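Local atomic coordinates of PAN2-PAN3 deadenylation complex catalytic subunit pan2 (Neurospora crassa, PDB entry 4CZW), a protein that shortens the poly(A) tails of messenger RNA as the catalytic exonuclease subunit of the PAN2-PAN3 deadenylation complex, releasing 5'-AMP. Residues A[7-12]-A[330-335]; A[92-97]-A[538-543]; A[107-112]-A[138-143]. All coordinates share one frame; numbering follows the deposited sequence.

Contact 1. Residues A[7-12]-A[330-335]; sequences PEAPPE and VNVETK
Glu8 and Ala9, in an irregular segment near the start of this construct, within the ubiquitin-protease-like (pseudo-UCH) domain that is predicted to lack catalytic activity, lie against Val332 and Glu333 of strand 321-334, in the large mixed sheet of that domain, and against Lys335 beyond them in the chain. The backbones are nearest at Ala9 and Thr334, whose CA atoms are 6.7 Å apart. No hydrogen bond spans the two segments, so segment 7-12 is laid over the strand without becoming another strand of the sheet; only 155 Å² is buried, counting both sides. The apolar part is one methyl against another: Ala9 CB, directed at the strand, meets Val332 CG1 at 3.7 Å. The valine presents this branch because CG1 lies anti to the backbone N (chi1 176°). The same alanine methyl, Ala9 CB, comes within 4.1 Å of Glu333 O, so it packs against strand backbone as well as side chain. Both Ala9 and Val332 are buried. The polar part is more exposed and less certain. Glu8 reaches out extended beyond CG, and its OE2 forms a long salt bridge, 3.6 Å, with Lys335 NZ. The lysine bends at chi3 (-79°), which turns its end back to the carboxylate, and Glu8 OE2 lies 3.4 Å from Lys335 CE. Because Lys335 is poorly ordered, this pairing is probably loose, a surface charge match beside the methyl contact. Within the first segment's surroundings Ala9 O accepts a hydrogen bond from Arg14 NE, and both Ala9 and Pro10 touch Trp384. That tryptophan bonds through its backbone to Glu333 and leads into strand 385-394, while Val332 pairs with His341 of strand 339-347; segment 7-12 thus packs over a strand flanked by two antiparallel neighbours.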
ATOM      1  N   PRO A   7      -2.216  18.045 -27.149  1.00 42.96           N
ATOM      2  CA  PRO A   7      -2.241  16.910 -28.079  1.00 44.53           C
ATOM      3  C   PRO A   7      -1.322  15.775 -27.642  1.00 41.44           C
ATOM      4  O   PRO A   7      -1.501  14.635 -28.070  1.00 47.78           O
ATOM      5  CB  PRO A   7      -1.759  17.526 -29.396  1.00 43.61           C
ATOM      6  CG  PRO A   7      -0.951  18.709 -28.984  1.00 38.95           C
ATOM      7  CD  PRO A   7      -1.641  19.251 -27.769  1.00 35.73           C
ATOM      8  N   GLU A   8      -0.344  16.094 -26.802  1.00 48.28           N
ATOM      9  CA  GLU A   8       0.567  15.093 -26.265  1.00 46.38           C
ATOM     10  C   GLU A   8       0.682  15.251 -24.757  1.00 42.40           C
ATOM     11  O   GLU A   8       0.347  16.300 -24.210  1.00 47.92           O
ATOM     12  CB  GLU A   8       1.945  15.205 -26.917  1.00 48.22           C
ATOM     13  CG  GLU A   8       1.973  14.806 -28.382  1.00 63.99           C
ATOM     14  CD  GLU A   8       3.327  15.044 -29.021  1.00 83.19           C
ATOM     15  OE1 GLU A   8       4.034  15.978 -28.589  1.00 72.68           O
ATOM     16  OE2 GLU A   8       3.681  14.298 -29.958  1.00 80.41           O
ATOM     17  N   ALA A   9       1.156  14.203 -24.091  1.00 40.89           N
ATOM     18  CA  ALA A   9       1.318  14.226 -22.644  1.00 45.28           C
ATOM     19  C   ALA A   9       2.384  15.231 -22.223  1.00 50.39           C
ATOM     20  O   ALA A   9       3.546  15.107 -22.609  1.00 49.32           O
ATOM     21  CB  ALA A   9       1.669  12.839 -22.130  1.00 36.49           C
ATOM     22  N   PRO A  10       1.985  16.239 -21.432  1.00 50.64           N
ATOM     23  CA  PRO A  10       2.923  17.219 -20.875  1.00 55.90           C
ATOM     24  C   PRO A  10       3.921  16.542 -19.938  1.00 56.45           C
ATOM     25  O   PRO A  10       3.658  15.424 -19.495  1.00 57.75           O
ATOM     26  CB  PRO A  10       2.010  18.188 -20.110  1.00 55.53           C
ATOM     27  CG  PRO A  10       0.652  17.986 -20.696  1.00 50.42           C
ATOM     28  CD  PRO A  10       0.596  16.534 -21.048  1.00 47.89           C
ATOM     29  N   PRO A  11       5.053  17.205 -19.641  1.00 63.97           N
ATOM     30  CA  PRO A  11       6.063  16.642 -18.736  1.00 58.14           C
ATOM     31  C   PRO A  11       5.497  16.243 -17.373  1.00 51.78           C
ATOM     32  O   PRO A  11       6.054  15.363 -16.716  1.00 52.71           O
ATOM     33  CB  PRO A  11       7.083  17.781 -18.591  1.00 48.26           C
ATOM     34  CG  PRO A  11       6.393  19.009 -19.110  1.00 48.60           C
ATOM     35  CD  PRO A  11       5.466  18.515 -20.168  1.00 59.05           C
ATOM     36  N   GLU A  12       4.400  16.873 -16.964  1.00 42.83           N
ATOM     37  CA  GLU A  12       3.749  16.540 -15.702  1.00 45.88           C
ATOM     38  C   GLU A  12       3.122  15.146 -15.742  1.00 52.21           C
ATOM     39  O   GLU A  12       2.889  14.532 -14.701  1.00 46.93           O
ATOM     40  CB  GLU A  12       2.678  17.581 -15.357  1.00 40.34           C
ATOM     41  CG  GLU A  12       3.213  18.980 -15.064  1.00 49.50           C
ATOM     42  CD  GLU A  12       3.451  19.805 -16.318  1.00 54.56           C
ATOM     43  OE1 GLU A  12       3.512  19.223 -17.422  1.00 57.59           O
ATOM     44  OE2 GLU A  12       3.572  21.042 -16.199  1.00 65.56           O
ATOM     45  N   VAL A 330      -5.213   6.168 -14.500  1.00 39.03           N
ATOM     46  CA  VAL A 330      -5.204   6.696 -15.860  1.00 32.17           C
ATOM     47  C   VAL A 330      -4.022   6.190 -16.683  1.00 35.56           C
ATOM     48  O   VAL A 330      -2.879   6.218 -16.229  1.00 46.90           O
ATOM     49  CB  VAL A 330      -5.177   8.238 -15.845  1.00 29.72           C
ATOM     50  CG1 VAL A 330      -5.183   8.785 -17.261  1.00 35.75           C
ATOM     51  CG2 VAL A 330      -6.357   8.780 -15.054  1.00 36.88           C
ATOM     52  N   ASN A 331      -4.308   5.729 -17.896  1.00 38.32           N
ATOM     53  CA  ASN A 331      -3.265   5.311 -18.824  1.00 38.39           C
ATOM     54  C   ASN A 331      -2.763   6.492 -19.645  1.00 42.30           C
ATOM     55  O   ASN A 331      -3.553   7.218 -20.247  1.00 40.50           O
ATOM     56  CB  ASN A 331      -3.775   4.205 -19.750  1.00 37.32           C
ATOM     57  CG  ASN A 331      -2.687   3.650 -20.650  1.00 36.18           C
ATOM     58  OD1 ASN A 331      -1.961   2.732 -20.270  1.00 48.85           O
ATOM     59  ND2 ASN A 331      -2.572   4.202 -21.853  1.00 44.15           N
ATOM     60  N   VAL A 332      -1.448   6.681 -19.663  1.00 47.62           N
ATOM     61  CA  VAL A 332      -0.842   7.783 -20.402  1.00 37.97           C
ATOM     62  C   VAL A 332       0.074   7.268 -21.506  1.00 42.47           C
ATOM     63  O   VAL A 332       1.073   6.602 -21.235  1.00 51.65           O
ATOM     64  CB  VAL A 332      -0.039   8.712 -19.472  1.00 36.99           C
ATOM     65  CG1 VAL A 332       0.666   9.788 -20.280  1.00 39.32           C
ATOM     66  CG2 VAL A 332      -0.952   9.332 -18.423  1.00 35.76           C
ATOM     67  N   GLU A 333      -0.272   7.581 -22.751  1.00 48.02           N
ATOM     68  CA  GLU A 333       0.506   7.131 -23.900  1.00 56.53           C
ATOM     69  C   GLU A 333       1.532   8.172 -24.335  1.00 53.92           C
ATOM     70  O   GLU A 333       1.296   9.375 -24.230  1.00 54.55           O
ATOM     71  CB  GLU A 333      -0.416   6.796 -25.074  1.00 54.90           C
ATOM     72  CG  GLU A 333      -1.405   5.677 -24.802  1.00 61.37           C
ATOM     73  CD  GLU A 333      -2.279   5.370 -26.002  1.00 85.57           C
ATOM     74  OE1 GLU A 333      -2.056   5.977 -27.070  1.00 81.92           O
ATOM     75  OE2 GLU A 333      -3.189   4.523 -25.878  1.00 84.23           O
ATOM     76  N   THR A 334       2.675   7.699 -24.821  1.00 77.49           N
ATOM     77  CA  THR A 334       3.697   8.573 -25.384  1.00 82.34           C
ATOM     78  C   THR A 334       3.891   8.217 -26.855  1.00 96.81           C
ATOM     79  O   THR A 334       4.022   7.044 -27.195  1.00 94.38           O
ATOM     80  CB  THR A 334       5.034   8.446 -24.631  1.00 80.37           C
ATOM     81  OG1 THR A 334       4.821   8.686 -23.234  1.00 81.76           O
ATOM     82  CG2 THR A 334       6.048   9.446 -25.166  1.00103.69           C
ATOM     83  N   LYS A 335       3.901   9.225 -27.724  1.00112.05           N
ATOM     84  CA  LYS A 335       3.932   8.983 -29.165  1.00113.82           C
ATOM     85  C   LYS A 335       5.242   8.355 -29.626  1.00121.56           C
ATOM     86  O   LYS A 335       5.241   7.393 -30.399  1.00128.44           O
ATOM     87  CB  LYS A 335       3.696  10.280 -29.945  1.00104.96           C
ATOM     88  CG  LYS A 335       3.526  10.043 -31.442  1.00106.89           C
ATOM     89  CD  LYS A 335       3.631  11.321 -32.262  1.00104.37           C
ATOM     90  CE  LYS A 335       2.352  12.140 -32.216  1.00 85.81           C
ATOM     91  NZ  LYS A 335       2.405  13.280 -33.176  1.00 74.63           N
TER

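Contact 2. Residues A[92-97]-A[538-543]; sequences LQKGEG and VLVNLG
The end of Lys94 reaches the amide oxygen of Asn541, the two side chains crossing at a slant: Lys94 NZ donates a weak hydrogen bond to Asn541 OD1, 3.2 Å long, and the methylene before it is nearly as close, with Lys94 CE 3.3 Å from Asn541 OD1. That methylene also comes up to a methyl of the preceding residue, Lys94 CE lying 4.1 Å from Val540 CG1. The lysine reaches across by running extended until its last torsion, where chi4 (-50°) bends the ammonium onto the amide oxygen. Backbones stay well apart: the nearest CA atoms, of Lys94 and Asn541, are 10.0 Å from each other, so side chains alone make the contact. It joins two domains, since helix 81-94 belongs to the ubiquitin-protease-like scaffold and helix 529-541 to the exonuclease domain. The latter helix ends in a Schellman motif, with Gly543 at positive phi (98°) and Gly543 N bonded to Val540 O at 3.1 Å. Replacing Lys94 with an alanine would probably leave Asn541 OD1 without this donor and open a gap beside Val540 CG1. The asparagine amide is oriented chiefly from its own helix, because Asn541 ND2 bonds to Trp537 O one turn earlier. Asp90, a turn before Lys94, adds weaker links, a long ion pair with Lys94 NZ and a weak hydrogen bond from Asn541 ND2. Helix 404-407 flanks the pair through Lys406, which touches both side chains. Further along, Glu96 OE1 accepts from the backbone N of Arg564, another link between the domains.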
ATOM      1  N   LEU A  92       2.031   5.864   3.603  1.00 44.24           N
ATOM      2  CA  LEU A  92       1.496   7.002   2.864  1.00 42.36           C
ATOM      3  C   LEU A  92       0.831   8.022   3.781  1.00 42.64           C
ATOM      4  O   LEU A  92       0.666   9.184   3.410  1.00 42.96           O
ATOM      5  CB  LEU A  92       0.502   6.526   1.802  1.00 42.18           C
ATOM      6  CG  LEU A  92       1.091   5.688   0.667  1.00 36.37           C
ATOM      7  CD1 LEU A  92       0.007   5.262  -0.312  1.00 38.78           C
ATOM      8  CD2 LEU A  92       2.191   6.455  -0.048  1.00 37.84           C
ATOM      9  N   GLN A  93       0.450   7.590   4.980  1.00 45.41           N
ATOM     10  CA  GLN A  93      -0.191   8.489   5.936  1.00 42.90           C
ATOM     11  C   GLN A  93       0.793   8.956   7.007  1.00 45.53           C
ATOM     12  O   GLN A  93       0.576   9.981   7.651  1.00 48.37           O
ATOM     13  CB  GLN A  93      -1.403   7.812   6.584  1.00 43.49           C
ATOM     14  CG  GLN A  93      -1.069   6.629   7.474  1.00 48.87           C
ATOM     15  CD  GLN A  93      -2.306   5.979   8.064  1.00 45.68           C
ATOM     16  OE1 GLN A  93      -3.433   6.330   7.718  1.00 47.31           O
ATOM     17  NE2 GLN A  93      -2.099   5.024   8.964  1.00 43.09           N
ATOM     18  N   LYS A  94       1.874   8.203   7.193  1.00 46.61           N
ATOM     19  CA  LYS A  94       2.925   8.593   8.129  1.00 45.57           C
ATOM     20  C   LYS A  94       4.011   9.409   7.439  1.00 52.43           C
ATOM     21  O   LYS A  94       4.591  10.313   8.038  1.00 54.00           O
ATOM     22  CB  LYS A  94       3.563   7.367   8.788  1.00 41.11           C
ATOM     23  CG  LYS A  94       2.711   6.669   9.830  1.00 51.57           C
ATOM     24  CD  LYS A  94       3.577   5.768  10.699  1.00 46.18           C
ATOM     25  CE  LYS A  94       2.738   4.869  11.587  1.00 41.74           C
ATOM     26  NZ  LYS A  94       1.692   5.628  12.323  1.00 57.99           N
ATOM     27  N   GLY A  95       4.277   9.069   6.180  1.00 50.39           N
ATOM     28  CA  GLY A  95       5.368   9.653   5.417  1.00 47.99           C
ATOM     29  C   GLY A  95       5.460  11.165   5.448  1.00 49.65           C
ATOM     30  O   GLY A  95       4.540  11.868   5.029  1.00 59.09           O
ATOM     31  N   GLU A  96       6.584  11.662   5.953  1.00 50.02           N
ATOM     32  CA  GLU A  96       6.829  13.095   6.034  1.00 51.97           C
ATOM     33  C   GLU A  96       7.653  13.564   4.840  1.00 44.86           C
ATOM     34  O   GLU A  96       7.781  14.763   4.592  1.00 51.37           O
ATOM     35  CB  GLU A  96       7.541  13.440   7.342  1.00 49.74           C
ATOM     36  CG  GLU A  96       6.769  13.045   8.591  1.00 46.70           C
ATOM     37  CD  GLU A  96       7.620  13.095   9.846  1.00 53.69           C
ATOM     38  OE1 GLU A  96       8.863  13.047   9.724  1.00 62.60           O
ATOM     39  OE2 GLU A  96       7.049  13.183  10.952  1.00 49.94           O
ATOM     40  N   GLY A  97       8.208  12.607   4.104  1.00 49.38           N
ATOM     41  CA  GLY A  97       9.021  12.909   2.939  1.00 39.35           C
ATOM     42  C   GLY A  97       8.201  13.011   1.668  1.00 40.53           C
ATOM     43  O   GLY A  97       6.984  12.834   1.693  1.00 42.26           O
ATOM     44  N   VAL A 538       5.036  -2.809  14.417  1.00 45.23           N
ATOM     45  CA  VAL A 538       4.331  -2.671  15.687  1.00 43.04           C
ATOM     46  C   VAL A 538       5.041  -1.659  16.583  1.00 40.44           C
ATOM     47  O   VAL A 538       4.402  -0.793  17.183  1.00 45.25           O
ATOM     48  CB  VAL A 538       4.216  -4.026  16.421  1.00 44.50           C
ATOM     49  CG1 VAL A 538       3.818  -3.822  17.875  1.00 44.49           C
ATOM     50  CG2 VAL A 538       3.214  -4.926  15.717  1.00 39.53           C
ATOM     51  N   LEU A 539       6.364  -1.764  16.651  1.00 44.31           N
ATOM     52  CA  LEU A 539       7.173  -0.876  17.481  1.00 44.82           C
ATOM     53  C   LEU A 539       7.032   0.586  17.063  1.00 47.38           C
ATOM     54  O   LEU A 539       7.075   1.484  17.904  1.00 45.08           O
ATOM     55  CB  LEU A 539       8.643  -1.297  17.431  1.00 43.04           C
ATOM     56  CG  LEU A 539       8.983  -2.622  18.116  1.00 40.60           C
ATOM     57  CD1 LEU A 539      10.423  -3.021  17.839  1.00 39.83           C
ATOM     58  CD2 LEU A 539       8.726  -2.531  19.613  1.00 37.42           C
ATOM     59  N   VAL A 540       6.860   0.821  15.766  1.00 41.12           N
ATOM     60  CA  VAL A 540       6.651   2.173  15.260  1.00 41.70           C
ATOM     61  C   VAL A 540       5.309   2.725  15.732  1.00 44.54           C
ATOM     62  O   VAL A 540       5.230   3.852  16.222  1.00 47.47           O
ATOM     63  CB  VAL A 540       6.709   2.220  13.720  1.00 41.83           C
ATOM     64  CG1 VAL A 540       6.283   3.588  13.207  1.00 35.99           C
ATOM     65  CG2 VAL A 540       8.106   1.878  13.231  1.00 45.37           C
ATOM     66  N   ASN A 541       4.260   1.920  15.593  1.00 46.76           N
ATOM     67  CA  ASN A 541       2.916   2.344  15.973  1.00 55.69           C
ATOM     68  C   ASN A 541       2.696   2.362  17.482  1.00 50.37           C
ATOM     69  O   ASN A 541       1.715   2.930  17.963  1.00 53.71           O
ATOM     70  CB  ASN A 541       1.870   1.447  15.308  1.00 45.30           C
ATOM     71  CG  ASN A 541       1.710   1.740  13.829  1.00 48.29           C
ATOM     72  OD1 ASN A 541       1.069   2.718  13.445  1.00 54.78           O
ATOM     73  ND2 ASN A 541       2.293   0.891  12.991  1.00 44.65           N
ATOM     74  N   LEU A 542       3.601   1.741  18.229  1.00 49.35           N
ATOM     75  CA  LEU A 542       3.551   1.810  19.684  1.00 46.78           C
ATOM     76  C   LEU A 542       4.103   3.149  20.163  1.00 44.21           C
ATOM     77  O   LEU A 542       3.878   3.555  21.303  1.00 45.37           O
ATOM     78  CB  LEU A 542       4.326   0.652  20.317  1.00 50.39           C
ATOM     79  CG  LEU A 542       3.633  -0.712  20.311  1.00 44.97           C
ATOM     80  CD1 LEU A 542       4.523  -1.775  20.937  1.00 47.83           C
ATOM     81  CD2 LEU A 542       2.299  -0.638  21.035  1.00 39.06           C
ATOM     82  N   GLY A 543       4.827   3.830  19.278  1.00 51.60           N
ATOM     83  CA  GLY A 543       5.356   5.148  19.572  1.00 47.14           C
ATOM     84  C   GLY A 543       6.808   5.137  20.006  1.00 49.05           C
ATOM     85  O   GLY A 543       7.317   6.135  20.517  1.00 45.62           O
TER

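Contact 3. Residues A[107-112]-A[138-143]; sequences RALNHT and TMFLFD
Leu109 of helix 103-109 begins a type I beta turn that closes at Thr112, and this corner faces one side of helix 130-149 at Phe140; the nearest CA atoms across it, those of Leu109 and Leu141, are 9.4 Å apart. Phe140 carries the contact from its side, its ring sent across by a CG anti to the backbone N (chi1 -174°). Two groups meet the far end of that ring. Leu109 CD1 approaches obliquely, 3.6 Å from Phe140 CE2, whereas the methyl of Thr112 comes in at the ring edge, close to its plane, with Thr112 CG2 3.9 Å from Phe140 CZ. No hydrogen bond crosses between the segments, so the junction is purely apolar. It packs two helical elements of the ubiquitin-protease-like domain, and Leu81 of helix 81-94 touches Leu109, Thr112 and Phe140, tying in a third. The bond made by the Thr112 hydroxyl is consistent with the placing of its methyl. With chi1 at -49° Thr112 OG1 turns back to the carbonyl of Ala108 and donates to Ala108 O at 2.8 Å, while CG2 is left facing Phe140. Ala108 O is gripped twice, because His111 N also bonds to it, at 3.0 Å, from the opposite face of the carbonyl plane; the threonine hydroxyl arrives tilted 32° from that plane. The backbone bond from Thr112 N to Leu109 O, 3.1 Å, closes the turn. Beyond the corner, His111 NE2 bonds to Glu500 OE2 of the exonuclease domain, and the Thr112 side chain sits about 8 Å from that of the zinc ligand Cys80.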
ATOM      1  N   ARG A 107       7.020  -7.468  -3.939  1.00 51.66           N
ATOM      2  CA  ARG A 107       7.823  -8.673  -3.811  1.00 49.76           C
ATOM      3  C   ARG A 107       6.961  -9.816  -3.286  1.00 52.67           C
ATOM      4  O   ARG A 107       7.091 -10.958  -3.723  1.00 53.12           O
ATOM      5  CB  ARG A 107       9.014  -8.420  -2.886  1.00 56.58           C
ATOM      6  CG  ARG A 107      10.000  -9.567  -2.783  1.00 65.85           C
ATOM      7  CD  ARG A 107      11.227  -9.145  -1.989  1.00 81.90           C
ATOM      8  NE  ARG A 107      11.995  -8.112  -2.680  1.00 72.14           N
ATOM      9  CZ  ARG A 107      12.832  -7.273  -2.078  1.00 65.73           C
ATOM     10  NH1 ARG A 107      13.006  -7.334  -0.765  1.00 62.73           N
ATOM     11  NH2 ARG A 107      13.491  -6.367  -2.788  1.00 50.09           N
ATOM     12  N   ALA A 108       6.070  -9.492  -2.352  1.00 48.33           N
ATOM     13  CA  ALA A 108       5.153 -10.473  -1.785  1.00 41.59           C
ATOM     14  C   ALA A 108       4.105 -10.900  -2.809  1.00 53.39           C
ATOM     15  O   ALA A 108       3.645 -12.041  -2.800  1.00 48.56           O
ATOM     16  CB  ALA A 108       4.481  -9.913  -0.541  1.00 38.64           C
ATOM     17  N   LEU A 109       3.729  -9.970  -3.684  1.00 52.61           N
ATOM     18  CA  LEU A 109       2.800 -10.262  -4.771  1.00 44.55           C
ATOM     19  C   LEU A 109       3.367 -11.345  -5.678  1.00 50.96           C
ATOM     20  O   LEU A 109       2.644 -12.218  -6.156  1.00 52.39           O
ATOM     21  CB  LEU A 109       2.506  -8.998  -5.581  1.00 46.13           C
ATOM     22  CG  LEU A 109       1.635  -9.167  -6.830  1.00 39.42           C
ATOM     23  CD1 LEU A 109       0.189  -9.441  -6.451  1.00 37.82           C
ATOM     24  CD2 LEU A 109       1.737  -7.946  -7.732  1.00 39.02           C
ATOM     25  N   ASN A 110       4.676 -11.278  -5.899  1.00 49.09           N
ATOM     26  CA  ASN A 110       5.374 -12.232  -6.750  1.00 51.74           C
ATOM     27  C   ASN A 110       5.363 -13.644  -6.165  1.00 51.13           C
ATOM     28  O   ASN A 110       5.583 -14.621  -6.880  1.00 59.39           O
ATOM     29  CB  ASN A 110       6.815 -11.768  -6.976  1.00 56.08           C
ATOM     30  CG  ASN A 110       7.528 -12.569  -8.047  1.00 72.65           C
ATOM     31  OD1 ASN A 110       6.906 -13.071  -8.982  1.00 84.20           O
ATOM     32  ND2 ASN A 110       8.843 -12.693  -7.913  1.00 74.28           N
ATOM     33  N   HIS A 111       5.102 -13.743  -4.865  1.00 50.55           N
ATOM     34  CA  HIS A 111       5.082 -15.032  -4.185  1.00 51.54           C
ATOM     35  C   HIS A 111       3.660 -15.476  -3.847  1.00 46.42           C
ATOM     36  O   HIS A 111       3.453 -16.571  -3.327  1.00 54.98           O
ATOM     37  CB  HIS A 111       5.925 -14.977  -2.908  1.00 55.92           C
ATOM     38  CG  HIS A 111       7.373 -14.688  -3.152  1.00 60.51           C
ATOM     39  ND1 HIS A 111       8.203 -15.556  -3.829  1.00 63.36           N
ATOM     40  CD2 HIS A 111       8.143 -13.630  -2.802  1.00 64.82           C
ATOM     41  CE1 HIS A 111       9.418 -15.043  -3.891  1.00 73.43           C
ATOM     42  NE2 HIS A 111       9.410 -13.874  -3.275  1.00 70.81           N
ATOM     43  N   THR A 112       2.686 -14.622  -4.144  1.00 50.26           N
ATOM     44  CA  THR A 112       1.286 -14.929  -3.865  1.00 55.57           C
ATOM     45  C   THR A 112       0.775 -16.018  -4.808  1.00 58.04           C
ATOM     46  O   THR A 112       1.200 -16.098  -5.960  1.00 59.07           O
ATOM     47  CB  THR A 112       0.398 -13.670  -3.995  1.00 52.84           C
ATOM     48  OG1 THR A 112       0.990 -12.589  -3.266  1.00 58.95           O
ATOM     49  CG2 THR A 112      -1.002 -13.931  -3.454  1.00 51.60           C
ATOM     50  N   THR A 138      -6.323  -5.249  -9.974  1.00 39.93           N
ATOM     51  CA  THR A 138      -7.489  -4.737  -9.265  1.00 39.80           C
ATOM     52  C   THR A 138      -8.432  -5.879  -8.899  1.00 47.42           C
ATOM     53  O   THR A 138      -8.960  -5.933  -7.789  1.00 43.06           O
ATOM     54  CB  THR A 138      -8.251  -3.693 -10.105  1.00 38.85           C
ATOM     55  OG1 THR A 138      -7.350  -2.656 -10.513  1.00 40.73           O
ATOM     56  CG2 THR A 138      -9.390  -3.085  -9.300  1.00 34.08           C
HETATM   57  N   MSE A 139      -8.628  -6.795  -9.840  1.00 50.68           N
HETATM   58  CA  MSE A 139      -9.451  -7.973  -9.602  1.00 48.03           C
HETATM   59  C   MSE A 139      -8.735  -8.960  -8.685  1.00 48.24           C
HETATM   60  O   MSE A 139      -9.352  -9.573  -7.813  1.00 48.73           O
HETATM   61  CB  MSE A 139      -9.819  -8.646 -10.927  1.00 48.31           C
HETATM   62  CG  MSE A 139     -10.695  -7.790 -11.831  1.00 55.20           C
HETATM   63 SE   MSE A 139     -11.185  -8.673 -13.500  1.00 74.89          SE
HETATM   64  CE  MSE A 139      -9.439  -8.715 -14.367  1.00 48.78           C
ATOM     65  N   PHE A 140      -7.427  -9.104  -8.886  1.00 40.67           N
ATOM     66  CA  PHE A 140      -6.618 -10.024  -8.093  1.00 43.46           C
ATOM     67  C   PHE A 140      -6.543  -9.589  -6.632  1.00 52.97           C
ATOM     68  O   PHE A 140      -6.681 -10.410  -5.725  1.00 49.15           O
ATOM     69  CB  PHE A 140      -5.208 -10.135  -8.680  1.00 49.37           C
ATOM     70  CG  PHE A 140      -4.353 -11.177  -8.017  1.00 51.52           C
ATOM     71  CD1 PHE A 140      -4.486 -12.515  -8.348  1.00 49.06           C
ATOM     72  CD2 PHE A 140      -3.405 -10.818  -7.071  1.00 50.69           C
ATOM     73  CE1 PHE A 140      -3.697 -13.476  -7.744  1.00 53.24           C
ATOM     74  CE2 PHE A 140      -2.614 -11.775  -6.464  1.00 52.84           C
ATOM     75  CZ  PHE A 140      -2.759 -13.106  -6.801  1.00 53.55           C
ATOM     76  N   LEU A 141      -6.325  -8.296  -6.410  1.00 50.32           N
ATOM     77  CA  LEU A 141      -6.209  -7.762  -5.056  1.00 47.19           C
ATOM     78  C   LEU A 141      -7.523  -7.850  -4.290  1.00 46.43           C
ATOM     79  O   LEU A 141      -7.551  -8.333  -3.159  1.00 50.38           O
ATOM     80  CB  LEU A 141      -5.725  -6.311  -5.089  1.00 50.46           C
ATOM     81  CG  LEU A 141      -4.211  -6.109  -5.167  1.00 45.75           C
ATOM     82  CD1 LEU A 141      -3.865  -4.630  -5.132  1.00 46.55           C
ATOM     83  CD2 LEU A 141      -3.523  -6.850  -4.033  1.00 48.70           C
ATOM     84  N   PHE A 142      -8.604  -7.381  -4.907  1.00 46.30           N
ATOM     85  CA  PHE A 142      -9.920  -7.398  -4.275  1.00 46.90           C
ATOM     86  C   PHE A 142     -10.339  -8.807  -3.868  1.00 52.43           C
ATOM     87  O   PHE A 142     -11.023  -8.992  -2.862  1.00 51.05           O
ATOM     88  CB  PHE A 142     -10.970  -6.790  -5.208  1.00 42.56           C
ATOM     89  CG  PHE A 142     -11.141  -5.307  -5.042  1.00 44.21           C
ATOM     90  CD1 PHE A 142     -10.095  -4.441  -5.312  1.00 47.37           C
ATOM     91  CD2 PHE A 142     -12.351  -4.778  -4.622  1.00 43.48           C
ATOM     92  CE1 PHE A 142     -10.249  -3.076  -5.161  1.00 49.52           C
ATOM     93  CE2 PHE A 142     -12.511  -3.415  -4.470  1.00 37.26           C
ATOM     94  CZ  PHE A 142     -11.459  -2.563  -4.739  1.00 46.18           C
ATOM     95  N   ASP A 143      -9.920  -9.796  -4.650  1.00 50.66           N
ATOM     96  CA  ASP A 143     -10.219 -11.190  -4.347  1.00 51.36           C
ATOM     97  C   ASP A 143      -9.358 -11.696  -3.195  1.00 57.75           C
ATOM     98  O   ASP A 143      -9.853 -12.352  -2.280  1.00 57.13           O
ATOM     99  CB  ASP A 143     -10.012 -12.065  -5.584  1.00 53.44           C
ATOM    100  CG  ASP A 143     -10.305 -13.530  -5.317  1.00 58.90           C
ATOM    101  OD1 ASP A 143     -11.176 -13.819  -4.470  1.00 58.21           O
ATOM    102  OD2 ASP A 143      -9.663 -14.391  -5.954  1.00 64.88           O
TER

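Contacts 1 and 3 both lie within the ubiquitin-protease-like domain, whereas contact 2 bridges it to the exonuclease domain. None touches another. The centres of contact 1 and contact 2 are 34 Å apart, those of contact 1 and contact 3 are 28 Å apart, and those of contact 2 and contact 3 are 24 Å apart. Helix 81-94 relates the latter two: it supplies Lys94 to contact 2, and its Leu81 packs against the side chains of contact 3. Both lie in the region of the zinc bound by His70, Cys75, Cys80 and Cys83 without touching it: Thr112 is about 11 Å from the ion and Asn541 about 14 Å, side chain to metal. Toward the nuclease site, the Val540 side chain is about 11 Å from that of Asp554, a catalytic metal ligand by similarity.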